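Local coordinates for single domain haemoglobin (Campylobacter jejuni, PDB 2WY4), which binds a heme group whose iron takes up small ligands such as cyanide, and probably serves in oxygen binding or nitric oxide detoxification, at residues A[4-9]-A[65-70]. Numbering follows the deposited sequence.
Sequences EQIQII and KNIENL
I67 and E68 meet I9 and I6 where the loop after helix 51-65 packs against the first turns of helix 4-34. The chain leaves helical geometry at N66, and a type I beta turn from N66 to N69, closed by the bond from N69 N to N66 O at 2.9 Å, presents I67 and E68, its two central residues, to the helix. I67 points toward it. Its CG1 lies anti to the backbone N (chi1 -165°), which puts the CG2 methyl between N and the carbonyl carbon. I67 CG2 packs on I9 CG2 at 4.0 Å. Its approach to I6 CG2 is looser, 4.4 Å. The side chains of I67 and I9 cross at about a right angle, and a branched aliphatic residue suits both places because the join is purely apolar, with I67 CB as near to I9 CG2 as the methyl is. E68 follows with an extended chain that crosses I6 at a similar angle. Its CG methylene rests on I6 CG2 at 3.5 Å, and its carboxylate carbon CD approaches the same I6 CG2 at 3.6 Å. A glutamate suits this place: its aliphatic part lies over the isoleucine, while the residue itself is exposed to solvent. I6 and I9 share one face of helix 4-34; I9 is buried and also touches W119 of helix 113-139. The loop thus lies against the N-terminal end of helix 4-34, which helix 113-139 also contacts.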
# COMPACT_ATOMS: atom_id res chain seq x y z
N GLU A 4 20.32 4.39 -5.52
CA GLU A 4 20.24 2.94 -5.56
C GLU A 4 18.85 2.49 -5.08
O GLU A 4 18.25 1.60 -5.69
CB GLU A 4 21.34 2.26 -4.71
CG GLU A 4 22.74 2.28 -5.33
CD GLU A 4 23.68 1.16 -4.81
OE1 GLU A 4 24.72 0.93 -5.47
OE2 GLU A 4 23.40 0.51 -3.77
N GLN A 5 18.36 3.10 -4.01
CA GLN A 5 17.03 2.78 -3.47
C GLN A 5 15.90 3.10 -4.46
O GLN A 5 14.95 2.34 -4.56
CB GLN A 5 16.74 3.52 -2.18
CG GLN A 5 17.32 2.85 -0.98
CD GLN A 5 16.68 3.23 0.32
OE1 GLN A 5 15.87 4.17 0.38
NE2 GLN A 5 17.03 2.50 1.38
N ILE A 6 16.01 4.22 -5.15
CA ILE A 6 15.01 4.57 -6.16
C ILE A 6 14.97 3.49 -7.23
O ILE A 6 13.90 3.04 -7.63
CB ILE A 6 15.33 5.95 -6.79
CG1 ILE A 6 15.08 7.06 -5.78
CG2 ILE A 6 14.49 6.19 -8.04
CD1 ILE A 6 15.66 8.40 -6.17
N GLN A 7 16.14 3.08 -7.70
CA GLN A 7 16.19 2.09 -8.75
C GLN A 7 15.63 0.75 -8.30
O GLN A 7 14.97 0.06 -9.07
CB GLN A 7 17.60 1.94 -9.32
CG GLN A 7 17.64 0.98 -10.50
CD GLN A 7 16.95 1.56 -11.69
OE1 GLN A 7 17.34 2.63 -12.18
NE2 GLN A 7 15.92 0.89 -12.17
N ILE A 8 15.88 0.36 -7.05
CA ILE A 8 15.32 -0.88 -6.53
C ILE A 8 13.80 -0.80 -6.59
O ILE A 8 13.15 -1.76 -7.02
CB ILE A 8 15.78 -1.11 -5.10
CG1 ILE A 8 17.19 -1.67 -5.12
CG2 ILE A 8 14.88 -2.14 -4.40
CD1 ILE A 8 17.88 -1.74 -3.70
N ILE A 9 13.22 0.31 -6.16
CA ILE A 9 11.77 0.43 -6.23
C ILE A 9 11.29 0.34 -7.68
O ILE A 9 10.34 -0.38 -7.96
CB ILE A 9 11.28 1.72 -5.52
CG1 ILE A 9 11.58 1.65 -4.02
CG2 ILE A 9 9.78 1.96 -5.77
CD1 ILE A 9 11.06 0.47 -3.30
N LYS A 65 5.99 3.76 -9.30
CA LYS A 65 6.27 4.52 -10.51
C LYS A 65 6.61 5.97 -10.23
O LYS A 65 7.43 6.56 -10.92
CB LYS A 65 5.06 4.53 -11.45
CG LYS A 65 4.76 3.22 -12.18
CD LYS A 65 3.36 3.25 -12.87
CE LYS A 65 3.14 4.47 -13.73
NZ LYS A 65 3.90 4.53 -15.00
N ASN A 66 6.01 6.52 -9.19
CA ASN A 66 6.19 7.92 -8.86
C ASN A 66 7.00 8.15 -7.60
O ASN A 66 6.94 9.22 -6.98
CB ASN A 66 4.82 8.61 -8.74
CG ASN A 66 4.06 8.62 -10.06
OD1 ASN A 66 3.08 7.88 -10.23
ND2 ASN A 66 4.55 9.43 -10.99
N ILE A 67 7.80 7.16 -7.24
CA ILE A 67 8.47 7.25 -5.93
C ILE A 67 9.42 8.46 -5.77
O ILE A 67 9.60 8.96 -4.66
CB ILE A 67 9.19 5.95 -5.60
CG1 ILE A 67 9.56 5.92 -4.11
CG2 ILE A 67 10.41 5.80 -6.49
CD1 ILE A 67 8.37 6.04 -3.19
N GLU A 68 9.99 8.96 -6.86
CA GLU A 68 10.86 10.14 -6.82
C GLU A 68 10.07 11.43 -6.64
O GLU A 68 10.62 12.45 -6.25
CB GLU A 68 11.67 10.24 -8.11
CG GLU A 68 12.71 9.16 -8.25
CD GLU A 68 13.43 9.23 -9.59
OE1 GLU A 68 12.93 8.63 -10.56
OE2 GLU A 68 14.48 9.90 -9.67
N ASN A 69 8.78 11.41 -6.98
CA ASN A 69 7.95 12.60 -6.85
C ASN A 69 6.50 12.20 -6.69
O ASN A 69 5.77 12.08 -7.70
CB ASN A 69 8.14 13.51 -8.06
CG ASN A 69 7.37 14.81 -7.96
OD1 ASN A 69 7.31 15.60 -8.94
ND2 ASN A 69 6.77 15.06 -6.80
N LEU A 70 6.08 12.00 -5.45
CA LEU A 70 4.73 11.50 -5.18
C LEU A 70 3.64 12.49 -5.57
O LEU A 70 2.49 12.10 -5.70
CB LEU A 70 4.59 11.05 -3.72
CG LEU A 70 5.47 9.87 -3.30
CD1 LEU A 70 5.28 9.60 -1.81
CD2 LEU A 70 5.19 8.62 -4.12